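Local coordinates for hypothetical protein MG027 (Mycoplasma genitalium, PDB 1Q8C) that is of unknown function but folds like the NusB proteins, an all-helical family whose founding member acts in transcription antitermination, at residues T15-A20 and Q52-Q57; K34-I39 and F64-F69; D42-D47 and W56-V61. One frame throughout, in Å; residues are numbered along the deposited sequence.

Contact 1 of 3, residues T15-A20 and Q52-Q57; sequences TQRRIA and QLNEWQ
Arg17 reaches off helix 14-28 into the turn that leads to helix 55-81, and its guanidinium meets that turn in two ways. At its edge, near the plane, NH2 lies 2.6 Å from the carbonyl O of Gln52. Over one face sits the carboxamide of Asn54, the two planes only 19° apart and stacked, with Asn54 ND2 3.2 Å from Arg17 NH1; both are donors, so this is flat packing and not a bond. The arginine chain is bent at chi2 and chi3, and its guanidinium end lies at the turn, beside the buried side chain of Gln57.

Within 52-57 the side chain of Asn54 caps the helix: its OD1 accepts from Gln57 N at 3.1 Å, nearly straight at 163°. With chi1 at 69°, Asn54 CG sits between its own backbone N and carbonyl carbon.

Aromatic and apolar packing completes the interface. Trp56 CH2 lies over one face of the Arg18 guanidinium, 3.8 Å from Arg18 NH2, with the planes almost perpendicular; Glu112 takes the charge of Arg18 in a salt bridge. Ala20 CB approaches Leu53 CD1 at 4.4 Å. The arrangement is that of an N-capped helix start packed against a neighbouring helix, here in a NusB-like helical fold.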
loop_
_atom_site.group_PDB
_atom_site.type_symbol
_atom_site.label_atom_id
_atom_site.label_comp_id
_atom_site.label_asym_id
_atom_site.label_seq_id
_atom_site.Cartn_x
_atom_site.Cartn_y
_atom_site.Cartn_z
ATOM N N THR A 15 12.062 -0.567 -5.260
ATOM C CA THR A 15 11.780 -0.083 -3.907
ATOM C C THR A 15 11.461 1.409 -3.895
ATOM O O THR A 15 10.458 1.819 -3.309
ATOM C CB THR A 15 12.950 -0.365 -2.941
ATOM O OG1 THR A 15 13.206 -1.769 -2.873
ATOM C CG2 THR A 15 12.576 0.020 -1.511
ATOM N N GLN A 16 12.306 2.211 -4.540
ATOM C CA GLN A 16 12.061 3.651 -4.656
ATOM C C GLN A 16 10.701 3.955 -5.320
ATOM O O GLN A 16 9.998 4.865 -4.909
ATOM C CB GLN A 16 13.199 4.316 -5.427
ATOM C CG GLN A 16 14.498 4.314 -4.624
ATOM C CD GLN A 16 15.643 4.925 -5.358
ATOM O OE1 GLN A 16 16.205 5.933 -4.911
ATOM N NE2 GLN A 16 16.018 4.323 -6.482
ATOM N N ARG A 17 10.336 3.166 -6.327
ATOM C CA ARG A 17 9.061 3.322 -7.033
ATOM C C ARG A 17 7.867 2.992 -6.158
ATOM O O ARG A 17 6.832 3.638 -6.238
ATOM C CB ARG A 17 9.022 2.395 -8.230
ATOM C CG ARG A 17 10.308 2.329 -8.924
ATOM C CD ARG A 17 10.179 2.253 -10.354
ATOM N NE ARG A 17 9.801 3.548 -10.848
ATOM C CZ ARG A 17 10.235 4.060 -11.979
ATOM N NH1 ARG A 17 11.063 3.377 -12.731
ATOM N NH2 ARG A 17 9.796 5.238 -12.372
ATOM N N ARG A 18 8.013 1.954 -5.351
ATOM C CA ARG A 18 7.040 1.630 -4.334
ATOM C C ARG A 18 6.895 2.775 -3.324
ATOM O O ARG A 18 5.784 3.151 -2.980
ATOM C CB ARG A 18 7.448 0.325 -3.645
ATOM C CG ARG A 18 7.172 -0.927 -4.459
ATOM C CD ARG A 18 7.489 -2.215 -3.714
ATOM N NE ARG A 18 7.333 -3.379 -4.582
ATOM C CZ ARG A 18 8.317 -4.007 -5.232
ATOM N NH1 ARG A 18 9.586 -3.642 -5.090
ATOM N NH2 ARG A 18 8.011 -5.023 -6.040
ATOM N N ILE A 19 8.000 3.347 -2.862
ATOM C CA ILE A 19 7.953 4.480 -1.914
ATOM C C ILE A 19 7.146 5.649 -2.498
ATOM O O ILE A 19 6.326 6.253 -1.811
ATOM C CB ILE A 19 9.389 4.900 -1.472
ATOM C CG1 ILE A 19 10.001 3.820 -0.556
ATOM C CG2 ILE A 19 9.372 6.223 -0.750
ATOM C CD1 ILE A 19 11.515 3.961 -0.264
ATOM N N ALA A 20 7.338 5.928 -3.789
ATOM C CA ALA A 20 6.583 6.978 -4.469
ATOM C C ALA A 20 5.062 6.746 -4.450
ATOM O O ALA A 20 4.293 7.687 -4.314
ATOM C CB ALA A 20 7.091 7.159 -5.918
ATOM N N GLN A 52 9.928 10.297 -12.182
ATOM C CA GLN A 52 9.939 9.624 -13.470
ATOM C C GLN A 52 8.892 8.518 -13.453
ATOM O O GLN A 52 9.201 7.368 -13.751
ATOM C CB GLN A 52 11.328 9.024 -13.751
ATOM C CG GLN A 52 12.517 9.845 -13.255
ATOM C CD GLN A 52 13.828 9.051 -13.303
ATOM O OE1 GLN A 52 14.139 8.417 -14.327
ATOM N NE2 GLN A 52 14.601 9.085 -12.201
ATOM N N LEU A 53 7.660 8.869 -13.081
ATOM C CA LEU A 53 6.621 7.876 -12.847
ATOM C C LEU A 53 6.393 7.043 -14.074
ATOM O O LEU A 53 6.148 7.601 -15.130
ATOM C CB LEU A 53 5.295 8.553 -12.480
ATOM C CG LEU A 53 4.823 8.737 -11.039
ATOM C CD1 LEU A 53 5.818 8.412 -9.938
ATOM C CD2 LEU A 53 4.290 10.126 -10.858
ATOM N N ASN A 54 6.405 5.717 -13.932
ATOM C CA ASN A 54 6.270 4.829 -15.084
ATOM C C ASN A 54 4.945 4.078 -15.074
ATOM O O ASN A 54 4.139 4.221 -14.134
ATOM C CB ASN A 54 7.485 3.868 -15.216
ATOM C CG ASN A 54 7.565 2.820 -14.104
ATOM O OD1 ASN A 54 6.711 2.751 -13.223
ATOM N ND2 ASN A 54 8.612 1.994 -14.154
ATOM N N GLU A 55 4.697 3.309 -16.127
ATOM C CA GLU A 55 3.444 2.571 -16.242
ATOM C C GLU A 55 3.301 1.511 -15.129
ATOM O O GLU A 55 2.202 1.267 -14.678
ATOM C CB GLU A 55 3.292 1.971 -17.643
ATOM C CG GLU A 55 3.080 3.011 -18.773
ATOM C CD GLU A 55 1.822 3.861 -18.591
ATOM O OE1 GLU A 55 1.742 4.955 -19.190
ATOM O OE2 GLU A 55 0.905 3.444 -17.840
ATOM N N TRP A 56 4.399 0.925 -14.659
ATOM C CA TRP A 56 4.335 -0.058 -13.569
ATOM C C TRP A 56 3.647 0.559 -12.316
ATOM O O TRP A 56 2.746 -0.020 -11.749
ATOM C CB TRP A 56 5.746 -0.592 -13.241
ATOM C CG TRP A 56 5.769 -1.740 -12.264
ATOM C CD1 TRP A 56 5.512 -3.050 -12.537
ATOM C CD2 TRP A 56 6.049 -1.678 -10.846
ATOM N NE1 TRP A 56 5.609 -3.800 -11.389
ATOM C CE2 TRP A 56 5.937 -2.988 -10.339
ATOM C CE3 TRP A 56 6.378 -0.645 -9.954
ATOM C CZ2 TRP A 56 6.143 -3.294 -8.999
ATOM C CZ3 TRP A 56 6.584 -0.959 -8.616
ATOM C CH2 TRP A 56 6.468 -2.266 -8.161
ATOM N N GLN A 57 4.067 1.754 -11.924
ATOM C CA GLN A 57 3.525 2.475 -10.769
ATOM C C GLN A 57 2.059 2.936 -10.996
ATOM O O GLN A 57 1.238 2.907 -10.087
ATOM C CB GLN A 57 4.391 3.712 -10.495
ATOM C CG GLN A 57 5.770 3.434 -9.928
ATOM C CD GLN A 57 6.628 4.669 -9.872
ATOM O OE1 GLN A 57 7.003 5.115 -8.802
ATOM N NE2 GLN A 57 6.934 5.226 -11.017
#

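Contact 2 of 3, residues K34-I39 and F64-F69; sequences KEAEVI and FSENIF
Helix 36-45 starts against the middle of helix 55-81, where the backbones come close enough at Ala36 and Ser65 to put their CA atoms 4.6 Å apart. Only small side chains stand at this point, and both send CB toward the opposite segment. Ser65 CB rests 3.5 Å from the carbonyl O of Ala36, while Ala36 CB in turn packs against Ser65 OG at 3.7 Å and against the Ser65 carbonyl O. The serine hydroxyl lies between its own backbone N and carbonyl carbon (chi1 74°). It is hydrogen-bonded to the carbonyl O of Lys62, one turn back on its own helix, and to Gln40 NE2 on the facing helix.

To one side of this close approach, Ala36 CB touches the aliphatic part of Glu66, at CG, 4.0 Å away. One turn further along helix 36-45, Ile39 uses two branches. Its CD1 lies against Ser65 CB at 4.0 Å, and its CG2, anti to the backbone N, meets the ring edge of Phe64 at CE2, also 4.0 Å off, the two side chains crossing at about a right angle. Leu28 of helix 14-28 touches both Ile39 and Phe64, carrying the apolar packing on to a third helix. Close helix-helix packing through an alanine and a serine, flanked by a larger apolar pair, joins these helices within the NusB-like helical fold.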
loop_
_atom_site.group_PDB
_atom_site.type_symbol
_atom_site.label_atom_id
_atom_site.label_comp_id
_atom_site.label_asym_id
_atom_site.label_seq_id
_atom_site.Cartn_x
_atom_site.Cartn_y
_atom_site.Cartn_z
ATOM N N LYS A 34 -12.207 10.094 -3.267
ATOM C CA LYS A 34 -12.134 10.767 -4.559
ATOM C C LYS A 34 -12.531 9.731 -5.580
ATOM O O LYS A 34 -12.309 8.545 -5.358
ATOM C CB LYS A 34 -10.686 11.216 -4.844
ATOM C CG LYS A 34 -10.219 12.474 -4.088
ATOM C CD LYS A 34 -8.697 12.653 -4.151
ATOM C CE LYS A 34 -8.296 14.149 -4.325
ATOM N NZ LYS A 34 -8.694 14.705 -5.670
ATOM N N GLU A 35 -13.078 10.161 -6.711
ATOM C CA GLU A 35 -13.428 9.223 -7.770
ATOM C C GLU A 35 -12.144 8.602 -8.360
ATOM O O GLU A 35 -11.098 9.245 -8.406
ATOM C CB GLU A 35 -14.254 9.901 -8.880
ATOM C CG GLU A 35 -15.659 10.389 -8.505
ATOM C CD GLU A 35 -16.600 9.292 -8.016
ATOM O OE1 GLU A 35 -16.524 8.159 -8.515
ATOM O OE2 GLU A 35 -17.431 9.573 -7.121
ATOM N N ALA A 36 -12.250 7.350 -8.805
ATOM C CA ALA A 36 -11.117 6.579 -9.330
ATOM C C ALA A 36 -10.298 7.289 -10.401
ATOM O O ALA A 36 -9.061 7.325 -10.318
ATOM C CB ALA A 36 -11.598 5.200 -9.859
ATOM N N GLU A 37 -10.961 7.859 -11.408
ATOM C CA GLU A 37 -10.217 8.507 -12.481
ATOM C C GLU A 37 -9.557 9.800 -11.999
ATOM O O GLU A 37 -8.489 10.157 -12.457
ATOM C CB GLU A 37 -11.098 8.735 -13.707
ATOM C CG GLU A 37 -11.374 7.413 -14.428
ATOM C CD GLU A 37 -11.953 7.611 -15.824
ATOM O OE1 GLU A 37 -13.182 7.862 -15.931
ATOM O OE2 GLU A 37 -11.168 7.521 -16.806
ATOM N N VAL A 38 -10.170 10.455 -11.023
ATOM C CA VAL A 38 -9.582 11.629 -10.400
ATOM C C VAL A 38 -8.240 11.294 -9.717
ATOM O O VAL A 38 -7.284 12.024 -9.902
ATOM C CB VAL A 38 -10.591 12.304 -9.437
ATOM C CG1 VAL A 38 -9.921 13.357 -8.562
ATOM C CG2 VAL A 38 -11.738 12.924 -10.262
ATOM N N ILE A 39 -8.163 10.187 -8.975
ATOM C CA ILE A 39 -6.931 9.787 -8.303
ATOM C C ILE A 39 -5.841 9.463 -9.326
ATOM O O ILE A 39 -4.680 9.873 -9.172
ATOM C CB ILE A 39 -7.156 8.556 -7.422
ATOM C CG1 ILE A 39 -8.081 8.866 -6.239
ATOM C CG2 ILE A 39 -5.824 8.097 -6.855
ATOM C CD1 ILE A 39 -8.778 7.602 -5.660
ATOM N N PHE A 64 -5.457 0.573 -6.870
ATOM C CA PHE A 64 -5.769 1.289 -5.620
ATOM C C PHE A 64 -7.044 2.150 -5.756
ATOM O O PHE A 64 -7.916 2.129 -4.889
ATOM C CB PHE A 64 -4.592 2.205 -5.241
ATOM C CG PHE A 64 -4.941 3.258 -4.247
ATOM C CD1 PHE A 64 -5.034 2.960 -2.901
ATOM C CD2 PHE A 64 -5.196 4.543 -4.652
ATOM C CE1 PHE A 64 -5.379 3.936 -1.999
ATOM C CE2 PHE A 64 -5.545 5.523 -3.753
ATOM C CZ PHE A 64 -5.631 5.227 -2.436
ATOM N N SER A 65 -7.110 2.926 -6.847
ATOM C CA SER A 65 -8.205 3.863 -7.090
ATOM C C SER A 65 -9.545 3.152 -7.234
ATOM O O SER A 65 -10.572 3.693 -6.870
ATOM C CB SER A 65 -7.943 4.717 -8.332
ATOM O OG SER A 65 -8.114 3.968 -9.529
ATOM N N GLU A 66 -9.516 1.937 -7.748
ATOM C CA GLU A 66 -10.713 1.200 -8.058
ATOM C C GLU A 66 -11.154 0.247 -6.936
ATOM O O GLU A 66 -12.291 -0.238 -6.939
ATOM C CB GLU A 66 -10.496 0.458 -9.374
ATOM C CG GLU A 66 -10.328 1.434 -10.558
ATOM C CD GLU A 66 -9.969 0.751 -11.872
ATOM O OE1 GLU A 66 -9.665 -0.465 -11.823
ATOM O OE2 GLU A 66 -9.996 1.432 -12.950
ATOM N N ASN A 67 -10.293 0.031 -5.946
ATOM C CA ASN A 67 -10.601 -0.919 -4.885
ATOM C C ASN A 67 -10.463 -0.356 -3.486
ATOM O O ASN A 67 -10.466 -1.107 -2.528
ATOM C CB ASN A 67 -9.703 -2.143 -5.049
ATOM C CG ASN A 67 -9.943 -2.855 -6.364
ATOM O OD1 ASN A 67 -10.903 -3.620 -6.499
ATOM N ND2 ASN A 67 -9.087 -2.585 -7.355
ATOM N N ILE A 68 -10.355 0.959 -3.348
ATOM C CA ILE A 68 -10.010 1.514 -2.043
ATOM C C ILE A 68 -11.065 1.186 -0.955
ATOM O O ILE A 68 -10.711 0.841 0.176
ATOM C CB ILE A 68 -9.670 3.041 -2.117
ATOM C CG1 ILE A 68 -9.535 3.592 -0.682
ATOM C CG2 ILE A 68 -10.720 3.803 -2.912
ATOM C CD1 ILE A 68 -8.466 4.621 -0.506
ATOM N N PHE A 69 -12.346 1.241 -1.303
ATOM C CA PHE A 69 -13.385 0.905 -0.341
ATOM C C PHE A 69 -13.220 -0.523 0.203
ATOM O O PHE A 69 -13.337 -0.739 1.403
ATOM C CB PHE A 69 -14.792 1.096 -0.929
ATOM C CG PHE A 69 -15.868 1.249 0.119
ATOM C CD1 PHE A 69 -16.326 2.506 0.491
ATOM C CD2 PHE A 69 -16.426 0.125 0.733
ATOM C CE1 PHE A 69 -17.325 2.644 1.451
ATOM C CE2 PHE A 69 -17.421 0.252 1.698
ATOM C CZ PHE A 69 -17.875 1.515 2.054
#

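Contact 3 of 3, residues D42-D47 and W56-V61; sequences DFLEYD and WQKLIV. With NA (sodium ion), chain K.
Phe43 turns its CG anti to the backbone N (chi1 -161°), and Val61 places CG2 anti to its carbonyl carbon, which brings that methyl over the ring. This CH-pi contact is part of the helix-helix packing between 36-45 and 55-81 in the NusB-like fold. Val61 CG2 stands 3.5 Å from the ring centroid of Phe43 and just 8° off the ring normal. The ring also lies against the backbone of the other helix: Lys58 N is near its plane at the edge, 3.8 Å from Phe43 CE2, and Lys58 CG packs beside Phe43 CD2. From helix 14-28, Phe24 meets the Phe43 ring and touches Val61 as well.

Further out, the extended chain of Lys58 crosses Leu44 at about a right angle, its CE 3.9 Å from Leu44 CD2. The ammonium does not touch the carboxylate of Asp47; a water joins the opposite charges, donating to Asp47 OD2 at 3.0 Å and accepting from Lys58 NZ at 3.1 Å. A sodium ion is bound by the carbonyl O of Lys58 at 2.8 Å and by a second water at 2.5 Å, and the oxygen of that water lies at the edge of the Phe43 ring, in its plane.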
loop_
_atom_site.group_PDB
_atom_site.type_symbol
_atom_site.label_atom_id
_atom_site.label_comp_id
_atom_site.label_asym_id
_atom_site.label_seq_id
_atom_site.Cartn_x
_atom_site.Cartn_y
_atom_site.Cartn_z
ATOM N N ASP A 42 -4.689 12.706 -10.637
ATOM C CA ASP A 42 -3.894 13.355 -9.571
ATOM C C ASP A 42 -2.461 12.771 -9.558
ATOM O O ASP A 42 -1.493 13.491 -9.333
ATOM C CB ASP A 42 -4.512 13.110 -8.168
ATOM C CG ASP A 42 -5.787 13.934 -7.895
ATOM O OD1 ASP A 42 -6.319 14.604 -8.800
ATOM O OD2 ASP A 42 -6.310 13.958 -6.766
ATOM N N PHE A 43 -2.358 11.461 -9.778
ATOM C CA PHE A 43 -1.072 10.764 -9.877
ATOM C C PHE A 43 -0.222 11.314 -10.996
ATOM O O PHE A 43 0.969 11.446 -10.822
ATOM C CB PHE A 43 -1.234 9.253 -10.099
ATOM C CG PHE A 43 0.021 8.433 -9.764
ATOM C CD1 PHE A 43 0.704 8.627 -8.561
ATOM C CD2 PHE A 43 0.474 7.449 -10.633
ATOM C CE1 PHE A 43 1.820 7.860 -8.242
ATOM C CE2 PHE A 43 1.587 6.672 -10.321
ATOM C CZ PHE A 43 2.256 6.868 -9.121
ATOM N N LEU A 44 -0.817 11.642 -12.138
ATOM C CA LEU A 44 -0.066 12.293 -13.195
ATOM C C LEU A 44 0.517 13.652 -12.784
ATOM O O LEU A 44 1.668 13.942 -13.136
ATOM C CB LEU A 44 -0.905 12.487 -14.453
ATOM C CG LEU A 44 -1.577 11.265 -15.074
ATOM C CD1 LEU A 44 -2.022 11.619 -16.478
ATOM C CD2 LEU A 44 -0.657 10.044 -15.071
ATOM N N GLU A 45 -0.257 14.479 -12.065
ATOM C CA GLU A 45 0.217 15.804 -11.605
ATOM C C GLU A 45 1.265 15.706 -10.497
ATOM O O GLU A 45 1.938 16.695 -10.178
ATOM C CB GLU A 45 -0.928 16.645 -11.066
ATOM C CG GLU A 45 -1.952 17.054 -12.107
ATOM C CD GLU A 45 -2.615 18.352 -11.734
ATOM O OE1 GLU A 45 -3.662 18.272 -11.066
ATOM O OE2 GLU A 45 -2.084 19.438 -12.089
ATOM N N TYR A 46 1.342 14.520 -9.900
ATOM C CA TYR A 46 2.277 14.182 -8.827
ATOM C C TYR A 46 3.698 13.906 -9.363
ATOM O O TYR A 46 4.647 13.849 -8.597
ATOM C CB TYR A 46 1.766 12.900 -8.173
ATOM C CG TYR A 46 2.478 12.478 -6.922
ATOM C CD1 TYR A 46 2.426 13.267 -5.790
ATOM C CD2 TYR A 46 3.157 11.261 -6.860
ATOM C CE1 TYR A 46 3.037 12.879 -4.648
ATOM C CE2 TYR A 46 3.789 10.869 -5.716
ATOM C CZ TYR A 46 3.720 11.689 -4.613
ATOM O OH TYR A 46 4.339 11.351 -3.440
ATOM N N ASP A 47 3.811 13.708 -10.676
ATOM C CA ASP A 47 5.059 13.360 -11.341
ATOM C C ASP A 47 6.026 14.535 -11.322
ATOM O O ASP A 47 5.604 15.699 -11.375
ATOM C CB ASP A 47 4.766 12.937 -12.792
ATOM C CG ASP A 47 5.933 12.197 -13.471
ATOM O OD1 ASP A 47 6.827 11.637 -12.797
ATOM O OD2 ASP A 47 5.992 12.114 -14.718
ATOM N N TRP A 56 4.399 0.925 -14.659
ATOM C CA TRP A 56 4.335 -0.058 -13.569
ATOM C C TRP A 56 3.647 0.559 -12.316
ATOM O O TRP A 56 2.746 -0.020 -11.749
ATOM C CB TRP A 56 5.746 -0.592 -13.241
ATOM C CG TRP A 56 5.769 -1.740 -12.264
ATOM C CD1 TRP A 56 5.512 -3.050 -12.537
ATOM C CD2 TRP A 56 6.049 -1.678 -10.846
ATOM N NE1 TRP A 56 5.609 -3.800 -11.389
ATOM C CE2 TRP A 56 5.937 -2.988 -10.339
ATOM C CE3 TRP A 56 6.378 -0.645 -9.954
ATOM C CZ2 TRP A 56 6.143 -3.294 -8.999
ATOM C CZ3 TRP A 56 6.584 -0.959 -8.616
ATOM C CH2 TRP A 56 6.468 -2.266 -8.161
ATOM N N GLN A 57 4.067 1.754 -11.924
ATOM C CA GLN A 57 3.525 2.475 -10.769
ATOM C C GLN A 57 2.059 2.936 -10.996
ATOM O O GLN A 57 1.238 2.907 -10.087
ATOM C CB GLN A 57 4.391 3.712 -10.495
ATOM C CG GLN A 57 5.770 3.434 -9.928
ATOM C CD GLN A 57 6.628 4.669 -9.872
ATOM O OE1 GLN A 57 7.003 5.115 -8.802
ATOM N NE2 GLN A 57 6.934 5.226 -11.017
ATOM N N LYS A 58 1.775 3.390 -12.210
ATOM C CA LYS A 58 0.446 3.844 -12.616
ATOM C C LYS A 58 -0.565 2.712 -12.587
ATOM O O LYS A 58 -1.763 2.951 -12.385
ATOM C CB LYS A 58 0.504 4.433 -14.047
ATOM C CG LYS A 58 1.100 5.861 -14.113
ATOM C CD LYS A 58 1.547 6.247 -15.550
ATOM C CE LYS A 58 2.300 7.575 -15.570
ATOM N NZ LYS A 58 2.613 8.104 -16.956
ATOM N N LEU A 59 -0.099 1.483 -12.781
ATOM C CA LEU A 59 -1.019 0.337 -12.734
ATOM C C LEU A 59 -1.368 0.017 -11.273
ATOM O O LEU A 59 -2.485 -0.392 -10.991
ATOM C CB LEU A 59 -0.428 -0.889 -13.425
ATOM C CG LEU A 59 -1.097 -1.709 -14.553
ATOM C CD1 LEU A 59 -1.178 -3.191 -14.144
ATOM C CD2 LEU A 59 -2.463 -1.174 -15.075
ATOM N N ILE A 60 -0.425 0.215 -10.357
ATOM C CA ILE A 60 -0.681 0.036 -8.914
ATOM C C ILE A 60 -1.721 1.063 -8.442
ATOM O O ILE A 60 -2.654 0.730 -7.723
ATOM C CB ILE A 60 0.648 0.175 -8.076
ATOM C CG1 ILE A 60 1.601 -0.970 -8.411
ATOM C CG2 ILE A 60 0.368 0.182 -6.541
ATOM C CD1 ILE A 60 3.033 -0.826 -7.861
ATOM N N VAL A 61 -1.538 2.314 -8.843
ATOM C CA VAL A 61 -2.414 3.404 -8.433
ATOM C C VAL A 61 -3.817 3.250 -9.020
ATOM O O VAL A 61 -4.806 3.679 -8.436
ATOM C CB VAL A 61 -1.802 4.747 -8.847
ATOM C CG1 VAL A 61 -2.841 5.901 -8.763
ATOM C CG2 VAL A 61 -0.572 5.009 -7.982
HETATM NA NA NA K . -3.017 5.387 -12.712
HETATM O O HOH W 1 3.628 10.831 -15.996
HETATM O O HOH W 2 -2.005 7.571 -13.302
#

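In the fold
All three contacts draw on helix 55-81: contact 1 sets its start against helix 14-28, while contacts 3 and 2 follow along it against helix 36-45. Contacts 1 and 3 share Trp56 and Gln57, and their centres are 8 Å apart. Asp47 OD1 probably accepts a hydrogen bond from Leu53 N at 2.9 Å, tying segment 42-47 to the turn before helix 55-81. Contacts 2 and 3 lie 12 Å apart between centres, joined by a 2.7 Å salt bridge from Lys34 NZ to Asp42 OD2. Contacts 1 and 2 do not touch. Bound sodium ions lie near all three, but the function of the protein, and any role for these ions, is unknown.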